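Local coordinates for protein SeqA (Vibrio cholerae, PDB 3SK7) that negatively regulates the initiation of DNA replication, probably by binding pairs of hemimethylated GATC sequences in the replication origin and so blocking premature re-initiation, at residues K21-R26 with N86-K91; D25-I30 with Q92-Q97; T62-A65 with K71-A74; V98-G103 with D107-V112. All blocks are in the same frame, centred on the assembly; numbering follows the deposited sequence.

How the contacts relate
Helices 23-37 and 88-101 supply both contact 1 and contact 2. Contact 1 joins their N-terminal ends and contact 2 continues the same pairing one to two turns further on, with centres about 7 Å apart; K91 O lies 3.6 Å from F27 CE1 where the two meet. Contact 4 lies beyond, its centre about 10 Å from that of contact 2, and brings in helix 106-114: I30 CD1 reaches V112 CG1 at 3.8 Å, so three helices share one apolar interior. Contact 3 is nested in the chain loop closed by contacts 1 and 2 and belongs to the sheet side, about 24 Å from contact 4, centre to centre, on the opposite side of the chain's centre.

Contact 1: residues K21-R26 with N86-K91; sequences KNAIDR and NNTSRK
A23 and I24, in the first turn of helix 23-37, meet T88 and K91 in the first turn of helix 88-101 by van der Waals contact, with no hydrogen bond across. A23 turns its methyl toward the other helix, where CB lies 3.6 Å from the hydroxyl oxygen T88 OG1. One residue on, the two longer chains cross obliquely: I24 CD1 touches K91 CE at 3.9 Å. The I24 branch gets there because CG1 extends anti to the backbone N (chi1 179°).

Polar bonds form within the second segment or to residues outside both. K91 runs extended until its last torsion, then bends, delivering NZ to N86 OD1 at 2.8 Å, in the carbonyl plane; the ammonium group is thereby tied down while CE rests against I24. N87 serves as N-cap, its OD1 accepting from R90 N at 2.9 Å. On the partner helix, N22 C and A23 N lie over one face of the R26 guanidinium, toward its rim; R26 also donates to L20 O and forms a salt bridge with the terminal carboxylate of I116.

That C-terminal residue touches both A23 and T88, while I24 packs on T84, in the loop after strand 81-82, and is touched by K73 of strand 73-74. The two helices thus begin side by side between the chain terminus and the sheet.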
loop_
_atom_site.group_PDB
_atom_site.type_symbol
_atom_site.label_atom_id
_atom_site.label_comp_id
_atom_site.label_asym_id
_atom_site.label_seq_id
_atom_site.Cartn_x
_atom_site.Cartn_y
_atom_site.Cartn_z
ATOM N N LYS A 21 -5.942 -11.439 -9.592
ATOM C CA LYS A 21 -4.942 -11.874 -10.568
ATOM C C LYS A 21 -3.986 -10.776 -11.012
ATOM O O LYS A 21 -2.975 -11.043 -11.680
ATOM C CB LYS A 21 -5.633 -12.454 -11.799
ATOM C CG LYS A 21 -6.502 -13.652 -11.507
ATOM C CD LYS A 21 -6.949 -14.338 -12.800
ATOM C CE LYS A 21 -7.714 -13.411 -13.748
ATOM N NZ LYS A 21 -8.926 -12.833 -13.104
ATOM N N ASN A 22 -4.274 -9.543 -10.614
ATOM C CA ASN A 22 -3.515 -8.411 -11.087
ATOM C C ASN A 22 -2.816 -7.667 -9.956
ATOM O O ASN A 22 -3.379 -7.449 -8.869
ATOM C CB ASN A 22 -4.422 -7.458 -11.863
ATOM C CG ASN A 22 -5.083 -8.127 -13.055
ATOM O OD1 ASN A 22 -4.525 -8.147 -14.144
ATOM N ND2 ASN A 22 -6.270 -8.658 -12.856
ATOM N N ALA A 23 -1.597 -7.247 -10.250
ATOM C CA ALA A 23 -0.751 -6.583 -9.256
ATOM C C ALA A 23 -1.378 -5.338 -8.660
ATOM O O ALA A 23 -1.277 -5.096 -7.462
ATOM C CB ALA A 23 0.587 -6.227 -9.853
ATOM N N ILE A 24 -2.048 -4.557 -9.490
ATOM C CA ILE A 24 -2.599 -3.291 -9.016
ATOM C C ILE A 24 -3.610 -3.518 -7.875
ATOM O O ILE A 24 -3.643 -2.776 -6.896
ATOM C CB ILE A 24 -3.244 -2.481 -10.137
ATOM C CG1 ILE A 24 -3.820 -1.179 -9.603
ATOM C CG2 ILE A 24 -4.332 -3.276 -10.849
ATOM C CD1 ILE A 24 -2.820 -0.277 -9.034
ATOM N N ASP A 25 -4.411 -4.572 -7.992
ATOM C CA ASP A 25 -5.453 -4.819 -7.022
ATOM C C ASP A 25 -4.878 -5.410 -5.746
ATOM O O ASP A 25 -5.340 -5.102 -4.655
ATOM C CB ASP A 25 -6.520 -5.729 -7.597
ATOM C CG ASP A 25 -7.231 -5.091 -8.785
ATOM O OD1 ASP A 25 -7.665 -3.903 -8.702
ATOM O OD2 ASP A 25 -7.318 -5.779 -9.797
ATOM N N ARG A 26 -3.822 -6.215 -5.881
ATOM C CA ARG A 26 -3.172 -6.744 -4.728
ATOM C C ARG A 26 -2.486 -5.595 -3.975
ATOM O O ARG A 26 -2.583 -5.496 -2.748
ATOM C CB ARG A 26 -2.142 -7.768 -5.137
ATOM C CG ARG A 26 -2.766 -9.007 -5.741
ATOM C CD ARG A 26 -1.820 -10.191 -5.758
ATOM N NE ARG A 26 -0.772 -10.031 -6.748
ATOM C CZ ARG A 26 -0.860 -10.472 -8.000
ATOM N NH1 ARG A 26 -1.957 -11.068 -8.414
ATOM N NH2 ARG A 26 0.137 -10.305 -8.856
ATOM N N ASN A 86 3.399 3.079 -12.507
ATOM C CA ASN A 86 4.607 2.381 -12.100
ATOM C C ASN A 86 4.486 0.881 -12.321
ATOM O O ASN A 86 3.394 0.379 -12.541
ATOM C CB ASN A 86 4.942 2.674 -10.633
ATOM C CG ASN A 86 3.719 2.668 -9.730
ATOM O OD1 ASN A 86 2.888 1.760 -9.786
ATOM N ND2 ASN A 86 3.597 3.696 -8.905
ATOM N N ASN A 87 5.618 0.197 -12.269
ATOM C CA ASN A 87 5.669 -1.240 -12.447
ATOM C C ASN A 87 5.594 -1.962 -11.101
ATOM O O ASN A 87 5.516 -1.325 -10.041
ATOM C CB ASN A 87 6.907 -1.670 -13.266
ATOM C CG ASN A 87 8.221 -1.398 -12.567
ATOM O OD1 ASN A 87 8.267 -1.017 -11.406
ATOM N ND2 ASN A 87 9.330 -1.627 -13.290
ATOM N N THR A 88 5.595 -3.286 -11.132
ATOM C CA THR A 88 5.432 -4.062 -9.915
ATOM C C THR A 88 6.618 -3.878 -8.993
ATOM O O THR A 88 6.460 -3.821 -7.776
ATOM C CB THR A 88 5.212 -5.533 -10.247
ATOM O OG1 THR A 88 3.941 -5.653 -10.897
ATOM C CG2 THR A 88 5.194 -6.368 -8.985
ATOM N N SER A 89 7.813 -3.748 -9.545
ATOM C CA SER A 89 8.984 -3.512 -8.700
ATOM C C SER A 89 8.837 -2.245 -7.868
ATOM O O SER A 89 9.154 -2.214 -6.658
ATOM C CB SER A 89 10.245 -3.447 -9.550
ATOM O OG SER A 89 10.498 -4.710 -10.127
ATOM N N ARG A 90 8.351 -1.191 -8.499
ATOM C CA ARG A 90 8.168 0.078 -7.809
ATOM C C ARG A 90 7.054 -0.041 -6.752
ATOM O O ARG A 90 7.172 0.488 -5.633
ATOM C CB ARG A 90 7.824 1.155 -8.821
ATOM C CG ARG A 90 7.458 2.465 -8.197
ATOM C CD ARG A 90 8.552 2.995 -7.308
ATOM N NE ARG A 90 9.819 3.073 -8.021
ATOM C CZ ARG A 90 10.979 3.357 -7.446
ATOM N NH1 ARG A 90 12.083 3.394 -8.185
ATOM N NH2 ARG A 90 11.023 3.596 -6.137
ATOM N N LYS A 91 5.981 -0.746 -7.097
ATOM C CA LYS A 91 4.904 -0.985 -6.129
ATOM C C LYS A 91 5.454 -1.718 -4.884
ATOM O O LYS A 91 5.086 -1.408 -3.731
ATOM C CB LYS A 91 3.783 -1.807 -6.755
ATOM C CG LYS A 91 2.905 -1.020 -7.710
ATOM C CD LYS A 91 1.866 -1.936 -8.337
ATOM C CE LYS A 91 0.962 -1.194 -9.329
ATOM N NZ LYS A 91 1.701 -0.679 -10.552
#

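Contact 2: residues D25-I30 with Q92-Q97; sequences DRFMLI and QQMVEQ
I30, which packs against V95 across the interface, donates its backbone N to R26 O at 2.9 Å, and an equally short bond joins E96 N to Q92 O, also 2.9 Å. Such bonds hold two regular helical segments whose axes run 9° apart with the same N-to-C sense, 11.0 Å distant at closest approach. Side chains, with no hydrogen bond between the segments, fill the distance.

F27 and V95 carry the largest shares. The phenylalanine CG stands anti to the backbone N (chi1 175°), which carries the ring out into the gap. V95 lies alongside it, heading the other way, and its CG2 meets F27 CD1 at 3.8 Å in an oblique approach. M94 arrives roughly at right angles to the phenylalanine: its chain bends at the last torsion and sets CE at the ring edge, close to the ring plane, 3.9 Å from F27 CZ. The sulfur completes a Met-aromatic contact, SD lying 5.3 Å from the ring centroid and 62° off its normal. The other V95 methyl, CG1, faces I30 CG2 at 4.0 Å, so this valine's two branches divide between F27 and I30.

All four residues are buried near the centre of the fold. Strand 81-82 adjoins through V82, touched by F27 and M94, whereas I30 and V95 both reach V112 of helix 106-114.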
loop_
_atom_site.group_PDB
_atom_site.type_symbol
_atom_site.label_atom_id
_atom_site.label_comp_id
_atom_site.label_asym_id
_atom_site.label_seq_id
_atom_site.Cartn_x
_atom_site.Cartn_y
_atom_site.Cartn_z
ATOM N N ASP A 25 -4.411 -4.572 -7.992
ATOM C CA ASP A 25 -5.453 -4.819 -7.022
ATOM C C ASP A 25 -4.878 -5.410 -5.746
ATOM O O ASP A 25 -5.340 -5.102 -4.655
ATOM C CB ASP A 25 -6.520 -5.729 -7.597
ATOM C CG ASP A 25 -7.231 -5.091 -8.785
ATOM O OD1 ASP A 25 -7.665 -3.903 -8.702
ATOM O OD2 ASP A 25 -7.318 -5.779 -9.797
ATOM N N ARG A 26 -3.822 -6.215 -5.881
ATOM C CA ARG A 26 -3.172 -6.744 -4.728
ATOM C C ARG A 26 -2.486 -5.595 -3.975
ATOM O O ARG A 26 -2.583 -5.496 -2.748
ATOM C CB ARG A 26 -2.142 -7.768 -5.137
ATOM C CG ARG A 26 -2.766 -9.007 -5.741
ATOM C CD ARG A 26 -1.820 -10.191 -5.758
ATOM N NE ARG A 26 -0.772 -10.031 -6.748
ATOM C CZ ARG A 26 -0.860 -10.472 -8.000
ATOM N NH1 ARG A 26 -1.957 -11.068 -8.414
ATOM N NH2 ARG A 26 0.137 -10.305 -8.856
ATOM N N PHE A 27 -1.803 -4.732 -4.728
ATOM C CA PHE A 27 -1.165 -3.516 -4.199
ATOM C C PHE A 27 -2.184 -2.696 -3.413
ATOM O O PHE A 27 -1.956 -2.306 -2.266
ATOM C CB PHE A 27 -0.583 -2.740 -5.372
ATOM C CG PHE A 27 0.007 -1.394 -5.041
ATOM C CD1 PHE A 27 1.160 -1.286 -4.296
ATOM C CD2 PHE A 27 -0.558 -0.248 -5.543
ATOM C CE1 PHE A 27 1.745 -0.054 -4.068
ATOM C CE2 PHE A 27 0.027 0.977 -5.308
ATOM C CZ PHE A 27 1.169 1.069 -4.563
ATOM N N MET A 28 -3.312 -2.411 -4.048
ATOM C CA MET A 28 -4.351 -1.632 -3.400
ATOM C C MET A 28 -4.929 -2.271 -2.128
ATOM O O MET A 28 -5.143 -1.575 -1.120
ATOM C CB MET A 28 -5.473 -1.306 -4.384
ATOM C CG MET A 28 -5.099 -0.299 -5.463
ATOM S SD MET A 28 -4.544 1.249 -4.756
ATOM C CE MET A 28 -4.868 2.415 -6.029
ATOM N N LEU A 29 -5.182 -3.588 -2.182
ATOM C CA LEU A 29 -5.735 -4.255 -1.020
ATOM C C LEU A 29 -4.718 -4.302 0.126
ATOM O O LEU A 29 -5.074 -4.166 1.285
ATOM C CB LEU A 29 -6.228 -5.653 -1.384
ATOM C CG LEU A 29 -6.887 -6.463 -0.275
ATOM C CD1 LEU A 29 -7.991 -5.677 0.405
ATOM C CD2 LEU A 29 -7.428 -7.765 -0.833
ATOM N N ILE A 30 -3.455 -4.478 -0.204
ATOM C CA ILE A 30 -2.405 -4.400 0.811
ATOM C C ILE A 30 -2.399 -3.027 1.506
ATOM O O ILE A 30 -2.387 -2.942 2.753
ATOM C CB ILE A 30 -1.035 -4.677 0.189
ATOM C CG1 ILE A 30 -0.851 -6.172 -0.061
ATOM C CG2 ILE A 30 0.107 -4.187 1.090
ATOM C CD1 ILE A 30 0.247 -6.511 -1.060
ATOM N N GLN A 92 6.325 -2.700 -5.119
ATOM C CA GLN A 92 6.940 -3.436 -4.014
ATOM C C GLN A 92 7.746 -2.491 -3.132
ATOM O O GLN A 92 7.673 -2.545 -1.892
ATOM C CB GLN A 92 7.821 -4.566 -4.572
ATOM C CG GLN A 92 7.036 -5.707 -5.192
ATOM C CD GLN A 92 7.898 -6.680 -5.943
ATOM O OE1 GLN A 92 8.936 -6.333 -6.505
ATOM N NE2 GLN A 92 7.443 -7.903 -6.001
ATOM N N GLN A 93 8.533 -1.623 -3.762
ATOM C CA GLN A 93 9.353 -0.690 -2.993
ATOM C C GLN A 93 8.526 0.272 -2.170
ATOM O O GLN A 93 8.893 0.634 -1.059
ATOM C CB GLN A 93 10.255 0.118 -3.943
ATOM C CG GLN A 93 11.304 -0.734 -4.625
ATOM C CD GLN A 93 12.186 0.055 -5.590
ATOM O OE1 GLN A 93 11.788 1.103 -6.090
ATOM N NE2 GLN A 93 13.395 -0.443 -5.838
ATOM N N MET A 94 7.413 0.709 -2.728
ATOM C CA MET A 94 6.520 1.628 -2.019
ATOM C C MET A 94 5.919 0.963 -0.781
ATOM O O MET A 94 5.861 1.559 0.307
ATOM C CB MET A 94 5.410 2.091 -2.950
ATOM C CG MET A 94 5.933 2.888 -4.143
ATOM S SD MET A 94 4.756 3.117 -5.494
ATOM C CE MET A 94 3.586 4.087 -4.584
ATOM N N VAL A 95 5.460 -0.276 -0.957
ATOM C CA VAL A 95 4.881 -1.003 0.166
ATOM C C VAL A 95 5.942 -1.289 1.250
ATOM O O VAL A 95 5.674 -1.176 2.443
ATOM C CB VAL A 95 4.225 -2.311 -0.300
ATOM C CG1 VAL A 95 3.940 -3.226 0.875
ATOM C CG2 VAL A 95 2.946 -2.034 -1.056
ATOM N N GLU A 96 7.141 -1.643 0.819
ATOM C CA GLU A 96 8.209 -1.847 1.771
ATOM C C GLU A 96 8.494 -0.586 2.584
ATOM O O GLU A 96 8.616 -0.649 3.801
ATOM C CB GLU A 96 9.491 -2.282 1.046
ATOM C CG GLU A 96 10.697 -2.396 1.966
ATOM C CD GLU A 96 11.966 -2.747 1.244
ATOM O OE1 GLU A 96 12.108 -2.449 0.026
ATOM O OE2 GLU A 96 12.841 -3.306 1.921
ATOM N N GLN A 97 8.606 0.554 1.907
ATOM C CA GLN A 97 8.881 1.813 2.587
ATOM C C GLN A 97 7.828 2.099 3.644
ATOM O O GLN A 97 8.141 2.473 4.825
ATOM C CB GLN A 97 8.930 2.970 1.585
ATOM C CG GLN A 97 10.181 2.981 0.725
ATOM C CD GLN A 97 10.084 3.874 -0.505
ATOM O OE1 GLN A 97 9.230 4.761 -0.598
ATOM N NE2 GLN A 97 10.975 3.636 -1.465
#

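Contact 3: residues T62-A65 with K71-A74; sequences TLLA and KPKA
P72 presses its ring between two consecutive leucines of helix 60-66. L63 runs alongside the proline in the opposite sense, CD1 touching P72 CB at 3.7 Å and L63 CB standing 3.9 Å from that same atom. L64 crosses the ring at about a right angle and covers its other end: CD2 lies 3.7 Å from both P72 CD and P72 CG. Every carbon of the proline side chain therefore has a leucine carbon against it, and the contact is wholly apolar. Being neighbours on a helix, the two leucines approach the ring from different directions.

The next shell fixes the backbones. L63 O takes part in one hydrogen bond with S66 OG of its own helix and another with T70 OG1, the latter tying the helix to the short connection that leads toward the proline. K71 adopts left-handed backbone angles (phi 49°, psi 55°) just before P72, and its carbonyl O is bonded to T84 OG1.

Beyond the proline the chain enters edge strand 73-74, where K73 pairs through backbone bonds with V82 of the central strand 81-82. W81 in that strand touches both L63 and P72, and L63 packs also on A57 of strand 56-57, placing helix 60-66 against the three-stranded antiparallel sheet.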
loop_
_atom_site.group_PDB
_atom_site.type_symbol
_atom_site.label_atom_id
_atom_site.label_comp_id
_atom_site.label_asym_id
_atom_site.label_seq_id
_atom_site.Cartn_x
_atom_site.Cartn_y
_atom_site.Cartn_z
ATOM N N THR A 62 -3.386 16.940 -5.702
ATOM C CA THR A 62 -2.010 17.073 -5.232
ATOM C C THR A 62 -1.075 16.178 -6.053
ATOM O O THR A 62 0.063 16.551 -6.410
ATOM C CB THR A 62 -1.897 16.713 -3.749
ATOM O OG1 THR A 62 -2.564 17.708 -2.959
ATOM C CG2 THR A 62 -0.447 16.617 -3.329
ATOM N N LEU A 63 -1.561 14.986 -6.370
ATOM C CA LEU A 63 -0.738 14.071 -7.114
ATOM C C LEU A 63 -0.664 14.462 -8.586
ATOM O O LEU A 63 0.381 14.298 -9.228
ATOM C CB LEU A 63 -1.234 12.626 -6.968
ATOM C CG LEU A 63 -1.137 12.050 -5.567
ATOM C CD1 LEU A 63 -1.717 10.627 -5.562
ATOM C CD2 LEU A 63 0.284 12.072 -5.065
ATOM N N LEU A 64 -1.757 15.000 -9.127
ATOM C CA LEU A 64 -1.695 15.550 -10.481
ATOM C C LEU A 64 -0.797 16.797 -10.556
ATOM O O LEU A 64 -0.150 17.048 -11.575
ATOM C CB LEU A 64 -3.099 15.873 -10.992
ATOM C CG LEU A 64 -3.981 14.654 -11.221
ATOM C CD1 LEU A 64 -5.356 15.089 -11.683
ATOM C CD2 LEU A 64 -3.389 13.737 -12.213
ATOM N N ALA A 65 -0.718 17.556 -9.467
ATOM C CA ALA A 65 0.179 18.710 -9.407
ATOM C C ALA A 65 1.622 18.245 -9.402
ATOM O O ALA A 65 2.491 18.918 -9.940
ATOM C CB ALA A 65 -0.092 19.529 -8.168
ATOM N N LYS A 71 -1.331 9.068 -12.840
ATOM C CA LYS A 71 -2.479 8.158 -12.737
ATOM C C LYS A 71 -2.863 7.866 -11.295
ATOM O O LYS A 71 -2.900 6.699 -10.862
ATOM C CB LYS A 71 -2.198 6.855 -13.489
ATOM C CG LYS A 71 -1.911 7.056 -14.971
ATOM C CD LYS A 71 -1.662 5.740 -15.715
ATOM C CE LYS A 71 -0.520 4.938 -15.083
ATOM N NZ LYS A 71 0.539 4.500 -16.061
ATOM N N PRO A 72 -3.123 8.914 -10.522
ATOM C CA PRO A 72 -3.506 8.694 -9.133
ATOM C C PRO A 72 -4.796 7.877 -9.020
ATOM O O PRO A 72 -5.737 8.068 -9.808
ATOM C CB PRO A 72 -3.699 10.111 -8.602
ATOM C CG PRO A 72 -3.868 10.953 -9.776
ATOM C CD PRO A 72 -3.093 10.345 -10.859
ATOM N N LYS A 73 -4.832 7.008 -8.017
ATOM C CA LYS A 73 -6.014 6.212 -7.718
ATOM C C LYS A 73 -6.325 6.237 -6.221
ATOM O O LYS A 73 -5.415 6.231 -5.388
ATOM C CB LYS A 73 -5.774 4.771 -8.172
ATOM C CG LYS A 73 -6.993 3.875 -8.181
ATOM C CD LYS A 73 -6.627 2.495 -8.730
ATOM C CE LYS A 73 -7.849 1.694 -9.124
ATOM N NZ LYS A 73 -7.444 0.412 -9.758
ATOM N N ALA A 74 -7.606 6.217 -5.873
ATOM C CA ALA A 74 -8.017 6.188 -4.491
ATOM C C ALA A 74 -7.756 4.833 -3.889
ATOM O O ALA A 74 -8.024 3.799 -4.524
ATOM C CB ALA A 74 -9.485 6.542 -4.379
#

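Contact 4: residues V98-G103 with D107-V112; sequences VMVRMG and DIIEKV
M99 and I109 lie alongside each other and point in opposite directions, each directed at the other's helix. The methionine's CB rests 3.8 Å from I109 CG1, and its chain, extended at first, bends about the CG-SD bond (chi3 72°) so that CE folds back to 4.0 Å from that same CG1. At this bend the sulfur meets V112 at a slant, with SD 3.9 Å from V112 CG1. Beyond it, CE also makes a looser approach to I108 CG2, at 4.3 Å. One flexible side chain thus follows the contour of three branched ones.

The two segments belong to consecutive helices, 88-101 and 106-114, joined by a very short link, and the turn starts from a Schellman motif. G103, a glycine with positive phi (97°), is where the chain leaves helical geometry; its N is bonded back to V100 O at 3.1 Å. From the link, F104 touches both M99 and I109, so the turn itself contributes a side chain to the two residues at the heart of the interface.

V100 takes the outer flank. Its side chain crosses I109 at nearly a right angle, CG2 lying 3.7 Å from I109 CD1, and I109 CD1 also sits 3.8 Å from V100 N, hard against the backbone of the first helix. V100 is exposed, whereas the residues further in are buried: M99 continues onto L34 of helix 23-37, and I108 and V112 pack on M8 of helix 3-12.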
loop_
_atom_site.group_PDB
_atom_site.type_symbol
_atom_site.label_atom_id
_atom_site.label_comp_id
_atom_site.label_asym_id
_atom_site.label_seq_id
_atom_site.Cartn_x
_atom_site.Cartn_y
_atom_site.Cartn_z
ATOM N N VAL A 98 6.568 1.920 3.263
ATOM C CA VAL A 98 5.485 2.149 4.198
ATOM C C VAL A 98 5.552 1.184 5.397
ATOM O O VAL A 98 5.428 1.599 6.566
ATOM C CB VAL A 98 4.130 2.012 3.490
ATOM C CG1 VAL A 98 2.981 1.970 4.480
ATOM C CG2 VAL A 98 3.915 3.163 2.497
ATOM N N MET A 99 5.728 -0.101 5.111
ATOM C CA MET A 99 5.690 -1.097 6.160
ATOM C C MET A 99 6.892 -0.973 7.089
ATOM O O MET A 99 6.767 -1.179 8.290
ATOM C CB MET A 99 5.620 -2.506 5.574
ATOM C CG MET A 99 4.273 -2.840 4.974
ATOM S SD MET A 99 4.072 -4.564 4.487
ATOM C CE MET A 99 3.951 -5.309 6.082
ATOM N N VAL A 100 8.058 -0.636 6.542
ATOM C CA VAL A 100 9.227 -0.405 7.383
ATOM C C VAL A 100 8.976 0.752 8.342
ATOM O O VAL A 100 9.287 0.653 9.558
ATOM C CB VAL A 100 10.476 -0.106 6.526
ATOM C CG1 VAL A 100 11.571 0.471 7.376
ATOM C CG2 VAL A 100 10.971 -1.363 5.862
ATOM N N ARG A 101 8.426 1.846 7.821
ATOM C CA ARG A 101 8.145 2.998 8.658
ATOM C C ARG A 101 7.075 2.726 9.721
ATOM O O ARG A 101 7.139 3.268 10.837
ATOM C CB ARG A 101 7.747 4.167 7.801
ATOM C CG ARG A 101 7.510 5.414 8.551
ATOM C CD ARG A 101 8.800 5.963 9.123
ATOM N NE ARG A 101 8.577 7.325 9.567
ATOM C CZ ARG A 101 9.530 8.224 9.724
ATOM N NH1 ARG A 101 9.192 9.433 10.110
ATOM N NH2 ARG A 101 10.799 7.904 9.499
ATOM N N MET A 102 6.116 1.871 9.381
ATOM C CA MET A 102 5.092 1.486 10.340
ATOM C C MET A 102 5.593 0.511 11.407
ATOM O O MET A 102 4.865 0.193 12.341
ATOM C CB MET A 102 3.895 0.846 9.613
ATOM C CG MET A 102 3.047 1.797 8.773
ATOM S SD MET A 102 1.682 0.985 7.925
ATOM C CE MET A 102 0.556 0.640 9.267
ATOM N N GLY A 103 6.814 0.015 11.237
ATOM C CA GLY A 103 7.454 -0.816 12.249
ATOM C C GLY A 103 7.366 -2.314 12.071
ATOM O O GLY A 103 7.675 -3.064 13.013
ATOM N N ASP A 107 10.569 -9.890 7.843
ATOM C CA ASP A 107 10.086 -11.201 7.395
ATOM C C ASP A 107 8.710 -11.108 6.703
ATOM O O ASP A 107 8.517 -11.564 5.559
ATOM C CB ASP A 107 10.012 -12.141 8.597
ATOM C CG ASP A 107 11.305 -12.163 9.404
ATOM O OD1 ASP A 107 12.210 -12.962 9.088
ATOM O OD2 ASP A 107 11.428 -11.374 10.367
ATOM N N ILE A 108 7.764 -10.494 7.406
ATOM C CA ILE A 108 6.426 -10.336 6.849
ATOM C C ILE A 108 6.450 -9.350 5.673
ATOM O O ILE A 108 5.696 -9.505 4.725
ATOM C CB ILE A 108 5.396 -9.861 7.911
ATOM C CG1 ILE A 108 3.973 -9.918 7.362
ATOM C CG2 ILE A 108 5.697 -8.444 8.392
ATOM C CD1 ILE A 108 3.561 -11.312 6.837
ATOM N N ILE A 109 7.351 -8.371 5.714
ATOM C CA ILE A 109 7.423 -7.400 4.632
ATOM C C ILE A 109 7.836 -8.093 3.328
ATOM O O ILE A 109 7.283 -7.838 2.262
ATOM C CB ILE A 109 8.411 -6.253 4.951
ATOM C CG1 ILE A 109 7.946 -5.467 6.170
ATOM C CG2 ILE A 109 8.536 -5.361 3.762
ATOM C CD1 ILE A 109 8.847 -4.314 6.528
ATOM N N GLU A 110 8.819 -8.974 3.413
ATOM C CA GLU A 110 9.240 -9.749 2.255
ATOM C C GLU A 110 8.087 -10.588 1.706
ATOM O O GLU A 110 7.879 -10.628 0.484
ATOM C CB GLU A 110 10.421 -10.658 2.625
ATOM C CG GLU A 110 10.951 -11.490 1.440
ATOM C CD GLU A 110 11.966 -12.553 1.828
ATOM O OE1 GLU A 110 12.099 -12.834 3.043
ATOM O OE2 GLU A 110 12.621 -13.110 0.909
ATOM N N LYS A 111 7.336 -11.253 2.589
ATOM C CA LYS A 111 6.205 -12.043 2.079
ATOM C C LYS A 111 5.140 -11.186 1.415
ATOM O O LYS A 111 4.587 -11.558 0.378
ATOM C CB LYS A 111 5.592 -12.900 3.180
ATOM C CG LYS A 111 6.623 -13.829 3.834
ATOM C CD LYS A 111 6.056 -14.561 4.992
ATOM C CE LYS A 111 7.149 -15.349 5.701
ATOM N NZ LYS A 111 7.830 -16.328 4.803
ATOM N N VAL A 112 4.852 -10.034 2.007
ATOM C CA VAL A 112 3.813 -9.168 1.468
ATOM C C VAL A 112 4.236 -8.575 0.110
ATOM O O VAL A 112 3.460 -8.597 -0.859
ATOM C CB VAL A 112 3.469 -8.041 2.467
ATOM C CG1 VAL A 112 2.581 -6.986 1.840
ATOM C CG2 VAL A 112 2.771 -8.597 3.694
#